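Local atomic coordinates of ThiJ/PfpI family protein (Francisella tularensis subsp. novicida, PDB entry 4P5P), a protein that probably acts as a glyoxalase III of the Hsp31-like DJ-1/PfpI family and is regarded as a bacterial virulence factor. Residues 12-15 with 20-23; 125-130 with 220-225; 204-209 with 213-218. All coordinates share one frame; numbering follows the deposited sequence.

Contact 1: residues 12-15 with 20-23; sequences DVMG and KTGL
Thr21 N and Asp12 O form the one hydrogen bond between the two segments, inside one long loop. Thr21 N donates to Asp12 O at 2.9 Å, and the bond is nearly straight at the hydrogen (168°) although the donor sits well above the carbonyl plane, 64° out of it. The same oxygen also receives the CA-H of Lys20, its CA lying 3.4 Å from Asp12 O. In return, Asp12 CA approaches Thr21 O to 3.3 Å. Asp12 and Lys20 run side by side and point the same way, ending in a long salt bridge of 4.0 Å between Asp12 OD2 and Lys20 NZ. The hydroxyl of Thr21 is satisfied outside the pair, by Asp55 OD2. With that OG1 anti to the backbone N (chi1 -173°), the methyl Thr21 CG2 faces the peptide joining Val13 and Met14, 3.6 Å from Val13 C. The Met14 chain, bent at chi2 and chi3, crosses Thr21 at about a right angle and sets Met14 CE 3.8 Å from Thr21 CB, while Met14 O is taken by Ser17 OG. Such chemistry closes the loop mainly by one firm backbone bond and methyl packing, with the charged pair adding a looser attraction.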
# COMPACT_ATOMS: atom_id res chain seq x y z
N ASP A 12 -14.53 3.56 -1.28
CA ASP A 12 -14.62 4.98 -1.63
C ASP A 12 -15.37 5.87 -0.64
O ASP A 12 -15.54 7.05 -0.92
CB ASP A 12 -15.27 5.15 -3.02
CG ASP A 12 -16.73 4.70 -3.07
OD1 ASP A 12 -17.20 3.99 -2.17
OD2 ASP A 12 -17.42 5.02 -4.06
N VAL A 13 -15.78 5.35 0.51
CA VAL A 13 -16.49 6.17 1.49
C VAL A 13 -15.82 6.10 2.85
O VAL A 13 -15.43 5.03 3.31
CB VAL A 13 -17.97 5.75 1.65
CG1 VAL A 13 -18.66 6.57 2.75
CG2 VAL A 13 -18.70 5.91 0.34
N MET A 14 -15.69 7.25 3.48
CA MET A 14 -15.04 7.36 4.76
C MET A 14 -15.99 6.91 5.87
O MET A 14 -16.68 7.72 6.48
CB MET A 14 -14.56 8.80 4.98
CG MET A 14 -13.52 8.95 6.06
SD MET A 14 -11.86 8.47 5.55
CE MET A 14 -11.27 9.96 4.73
N GLY A 15 -16.07 5.61 6.10
CA GLY A 15 -16.87 5.09 7.19
C GLY A 15 -18.36 5.34 7.03
O GLY A 15 -18.94 5.05 5.99
N LYS A 20 -16.04 11.23 0.70
CA LYS A 20 -15.39 10.33 -0.24
C LYS A 20 -13.93 10.08 0.12
O LYS A 20 -13.23 10.97 0.60
CB LYS A 20 -15.50 10.89 -1.66
CG LYS A 20 -16.93 10.99 -2.18
CD LYS A 20 -17.59 9.62 -2.31
CE LYS A 20 -18.89 9.68 -3.12
NZ LYS A 20 -18.91 8.68 -4.24
N THR A 21 -13.46 8.86 -0.11
CA THR A 21 -12.05 8.57 0.07
C THR A 21 -11.64 7.54 -0.97
O THR A 21 -12.33 7.33 -1.98
CB THR A 21 -11.74 8.07 1.50
OG1 THR A 21 -10.33 7.95 1.67
CG2 THR A 21 -12.39 6.73 1.79
N GLY A 22 -10.49 6.91 -0.74
CA GLY A 22 -10.00 5.89 -1.63
C GLY A 22 -8.49 5.85 -1.59
O GLY A 22 -7.91 5.93 -0.52
N LEU A 23 -7.89 5.73 -2.76
CA LEU A 23 -6.45 5.74 -2.94
C LEU A 23 -5.85 7.13 -2.75
O LEU A 23 -6.41 8.12 -3.23
CB LEU A 23 -6.11 5.22 -4.33
CG LEU A 23 -4.69 5.43 -4.87
CD1 LEU A 23 -3.70 4.52 -4.17
CD2 LEU A 23 -4.69 5.19 -6.36

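Contact 2: residues 125-130 with 220-225; sequences NGVIGA and KQSLFN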
# COMPACT_ATOMS: atom_id res chain seq x y z
N ASN A 125 10.76 -15.30 -0.37
CA ASN A 125 11.58 -14.16 0.05
C ASN A 125 11.57 -13.04 -0.99
O ASN A 125 12.60 -12.39 -1.25
CB ASN A 125 13.01 -14.61 0.35
CG ASN A 125 13.81 -13.57 1.13
OD1 ASN A 125 13.28 -12.90 2.02
ND2 ASN A 125 15.08 -13.42 0.78
N GLY A 126 10.40 -12.80 -1.57
CA GLY A 126 10.21 -11.68 -2.46
C GLY A 126 9.97 -10.44 -1.64
O GLY A 126 9.95 -10.49 -0.41
N VAL A 127 9.76 -9.31 -2.31
CA VAL A 127 9.58 -8.04 -1.63
C VAL A 127 8.11 -7.78 -1.36
O VAL A 127 7.29 -7.89 -2.25
CB VAL A 127 10.17 -6.89 -2.44
CG1 VAL A 127 9.87 -5.54 -1.80
CG2 VAL A 127 11.67 -7.10 -2.60
N ILE A 128 7.81 -7.42 -0.12
CA ILE A 128 6.49 -7.00 0.32
C ILE A 128 6.57 -5.56 0.77
O ILE A 128 7.29 -5.26 1.72
CB ILE A 128 5.97 -7.88 1.47
CG1 ILE A 128 5.78 -9.30 0.99
CG2 ILE A 128 4.65 -7.35 2.02
CD1 ILE A 128 5.94 -10.30 2.07
N GLY A 129 5.88 -4.67 0.07
CA GLY A 129 5.90 -3.26 0.40
C GLY A 129 4.53 -2.71 0.76
O GLY A 129 3.53 -3.14 0.18
N ALA A 130 4.45 -1.79 1.71
CA ALA A 130 3.19 -1.12 2.02
C ALA A 130 3.45 0.27 2.56
O ALA A 130 4.39 0.45 3.34
CB ALA A 130 2.36 -1.93 3.00
N LYS A 220 13.12 -0.93 -4.93
CA LYS A 220 13.85 -1.20 -6.16
C LYS A 220 15.17 -1.89 -5.84
O LYS A 220 15.58 -2.82 -6.53
CB LYS A 220 14.10 0.10 -6.94
CG LYS A 220 14.62 -0.15 -8.35
CD LYS A 220 14.48 1.07 -9.23
CE LYS A 220 14.97 0.76 -10.64
NZ LYS A 220 14.39 1.67 -11.68
N GLN A 221 15.81 -1.44 -4.77
CA GLN A 221 17.07 -2.04 -4.35
C GLN A 221 16.88 -3.48 -3.86
O GLN A 221 17.69 -4.35 -4.15
CB GLN A 221 17.71 -1.20 -3.25
CG GLN A 221 19.08 -1.68 -2.84
CD GLN A 221 19.79 -0.70 -1.94
OE1 GLN A 221 19.25 0.36 -1.62
NE2 GLN A 221 21.01 -1.04 -1.53
N SER A 222 15.79 -3.71 -3.12
CA SER A 222 15.53 -5.03 -2.54
C SER A 222 15.18 -6.07 -3.60
O SER A 222 15.33 -7.28 -3.35
CB SER A 222 14.40 -4.94 -1.51
OG SER A 222 14.27 -6.16 -0.80
N LEU A 223 14.72 -5.62 -4.76
CA LEU A 223 14.42 -6.52 -5.88
C LEU A 223 15.65 -7.27 -6.36
O LEU A 223 15.53 -8.32 -7.00
CB LEU A 223 13.84 -5.75 -7.06
CG LEU A 223 12.39 -5.29 -6.95
CD1 LEU A 223 12.01 -4.41 -8.14
CD2 LEU A 223 11.49 -6.51 -6.87
N PHE A 224 16.83 -6.73 -6.07
CA PHE A 224 18.08 -7.31 -6.54
C PHE A 224 18.96 -7.76 -5.37
O PHE A 224 18.81 -7.28 -4.25
CB PHE A 224 18.82 -6.30 -7.42
CG PHE A 224 18.03 -5.85 -8.61
CD1 PHE A 224 18.05 -6.57 -9.79
CD2 PHE A 224 17.24 -4.71 -8.54
CE1 PHE A 224 17.31 -6.16 -10.89
CE2 PHE A 224 16.49 -4.30 -9.64
CZ PHE A 224 16.53 -5.02 -10.80
N ASN A 225 19.88 -8.69 -5.64
CA ASN A 225 20.74 -9.24 -4.60
C ASN A 225 22.18 -8.76 -4.72
O ASN A 225 22.63 -8.36 -5.79
CB ASN A 225 20.70 -10.77 -4.64
CG ASN A 225 19.38 -11.32 -4.16
OD1 ASN A 225 18.70 -12.07 -4.87
ND2 ASN A 225 18.99 -10.95 -2.94
OXT ASN A 225 22.94 -8.75 -3.74
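Val127 meets Ser222 and Leu223 through one methyl, CG2, and the contact is made by van der Waals packing. Its apolar part is modest: Val127 CG2 stands 4.3 Å from CD2 of Leu223, whose side chain starts out away from the strand but carries its tip back toward it and also rests on Val4 and Ala95 of the sheet. With CG1 of Val127 anti to the backbone N (chi1 175°), CG2 is left beside that nitrogen and faces the helix end. Against polar atoms, Val127 CG2 lies 3.3 Å from Ser222 OG and 4.0 Å from Leu223 N; the serine was modelled in two conformers, which makes its close touch doubtful. Backbone bonding is local to each partner. Phe224 N bonds to Gln221 O at 3.2 Å, whereas Asn125, at positive phi, is the C-prime residue of the Schellman motif that finishes helix 112-123, just before the chain enters strand 127-130. As for charges, Lys220 forms a salt bridge with Asp37. A last helix laid over the central parallel strands in this way belongs to the flavodoxin-like alpha/beta fold, in which strand 127-130 leads within two residues to Cys132, found here oxidised to 3-sulfinoalanine.

Contact 3: residues 204-209 with 213-218; sequences ITAQNP and TDFAKA
Ile204 O is approached by two groups: the backbone N of Ala130 bonds to it across the sheet, and the aromatic edge of Phe215 reaches it in the plane of the ring, with Phe215 CE1 3.6 Å away. The second is a close C-H approach and not a conventional bond, yet it presents the weakly positive rim of the ring to the carbonyl. Phe215 gets there because its CG is anti to the backbone N (chi1 175°), which carries the ring from the helix toward strand 204-206. Ala206 CB then meets the ring obliquely at 3.5 Å from Phe215 CD1, and Ile204 CG2 lies 4.0 Å from that same carbon, the two side chains of Ile204 and Phe215 passing at a slant. About one turn further along the helix, Ala218 offers CB to Ile204 CG2, also at 4.0 Å. On the other arm of the isoleucine, Ile204 CD1 lies 3.7 Å from Ala218 O. Strand 204-206 and helix 213-218 run antiparallel, 174° between their directions and 8.6 Å apart at the axes, a beta-alpha unit in which the helix packs back on the strand before it. Beyond them, Ala216 packs on Pro31, Ser34 and Ile35 of helix 26-35, while strand 203-206 lies between strands 127-130 and 197-200, with Ile204 also touching Val197 and Ser199 of the latter.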
# COMPACT_ATOMS: atom_id res chain seq x y z
N ILE A 204 8.91 -4.08 3.55
CA ILE A 204 9.27 -2.68 3.50
C ILE A 204 8.02 -1.85 3.76
O ILE A 204 7.05 -1.95 3.01
CB ILE A 204 9.88 -2.31 2.13
CG1 ILE A 204 11.15 -3.15 1.91
CG2 ILE A 204 10.20 -0.82 2.08
CD1 ILE A 204 11.69 -3.08 0.50
N THR A 205 8.04 -1.06 4.81
CA THR A 205 6.91 -0.22 5.14
C THR A 205 7.32 1.25 5.20
O THR A 205 8.49 1.58 5.43
CB THR A 205 6.25 -0.64 6.48
OG1 THR A 205 7.23 -0.71 7.52
CG2 THR A 205 5.59 -2.02 6.37
N ALA A 206 6.37 2.13 4.94
CA ALA A 206 6.63 3.56 4.85
C ALA A 206 5.48 4.30 5.52
O ALA A 206 4.35 3.83 5.55
CB ALA A 206 6.79 3.99 3.40
N GLN A 207 5.78 5.46 6.09
CA GLN A 207 4.87 6.08 7.04
C GLN A 207 3.74 6.92 6.42
O GLN A 207 2.62 6.88 6.92
CB GLN A 207 5.69 6.96 7.98
CG GLN A 207 4.89 7.59 9.10
CD GLN A 207 5.79 8.31 10.08
OE1 GLN A 207 6.94 7.92 10.29
NE2 GLN A 207 5.28 9.38 10.69
N ASN A 208 4.03 7.65 5.35
CA ASN A 208 3.16 8.73 4.91
C ASN A 208 3.43 9.07 3.44
O ASN A 208 4.33 8.50 2.84
CB ASN A 208 3.37 9.95 5.83
CG ASN A 208 4.82 10.31 5.97
OD1 ASN A 208 5.59 10.20 5.01
ND2 ASN A 208 5.23 10.74 7.17
N PRO A 209 2.61 9.95 2.83
CA PRO A 209 2.84 10.26 1.42
C PRO A 209 4.23 10.84 1.19
O PRO A 209 4.80 10.68 0.10
CB PRO A 209 1.75 11.28 1.11
CG PRO A 209 0.69 11.02 2.10
CD PRO A 209 1.40 10.61 3.34
N THR A 213 9.02 8.48 -2.10
CA THR A 213 10.27 8.42 -2.86
C THR A 213 11.23 7.39 -2.28
O THR A 213 11.71 6.50 -2.99
CB THR A 213 10.97 9.80 -2.90
OG1 THR A 213 10.20 10.70 -3.70
CG2 THR A 213 12.36 9.71 -3.47
N ASP A 214 11.51 7.51 -0.99
CA ASP A 214 12.46 6.61 -0.35
C ASP A 214 11.90 5.20 -0.26
O ASP A 214 12.64 4.22 -0.25
CB ASP A 214 12.82 7.13 1.03
CG ASP A 214 13.96 8.14 1.00
OD1 ASP A 214 14.36 8.60 -0.09
OD2 ASP A 214 14.46 8.49 2.09
N PHE A 215 10.58 5.10 -0.19
CA PHE A 215 9.87 3.83 -0.20
C PHE A 215 10.20 3.10 -1.49
O PHE A 215 10.63 1.94 -1.48
CB PHE A 215 8.36 4.09 -0.05
CG PHE A 215 7.48 2.86 -0.16
CD1 PHE A 215 7.58 1.81 0.72
CD2 PHE A 215 6.45 2.84 -1.11
CE1 PHE A 215 6.73 0.73 0.64
CE2 PHE A 215 5.59 1.76 -1.19
CZ PHE A 215 5.73 0.72 -0.32
N ALA A 216 10.01 3.80 -2.61
CA ALA A 216 10.28 3.22 -3.92
C ALA A 216 11.75 2.85 -4.07
O ALA A 216 12.08 1.81 -4.65
CB ALA A 216 9.88 4.20 -5.01
N LYS A 217 12.64 3.72 -3.59
CA LYS A 217 14.07 3.45 -3.64
C LYS A 217 14.41 2.13 -2.93
O LYS A 217 15.16 1.31 -3.46
CB LYS A 217 14.87 4.59 -3.00
CG LYS A 217 14.86 5.89 -3.78
CD LYS A 217 15.56 7.00 -3.00
CE LYS A 217 15.58 8.31 -3.76
NZ LYS A 217 16.08 9.44 -2.92
N ALA A 218 13.85 1.95 -1.74
CA ALA A 218 14.08 0.75 -0.95
C ALA A 218 13.57 -0.51 -1.66
O ALA A 218 14.22 -1.55 -1.67
CB ALA A 218 13.44 0.89 0.39

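From the N terminus, the chain leaves strand 2-8 and contact 1 closes a short loop, four residues between its segments, within the longer connection to helix 26-35. That loop is finished long before contact 2 opens at 125-130. Contact 2 then spans 89 residues to the C-terminal helix end, and contact 3 nests inside this large loop, closing the tight turn between strand 203-206 and helix 212-222. Contacts 2 and 3 touch: Ile204 N lies 2.7 Å from Ile128 O in neighbouring strands, and both contacts use the same helix. Together they bind the last helix to the central sheet, whereas contact 1, its centre about 22 Å from that of contact 3, lies on the opposite side of the chain's centre.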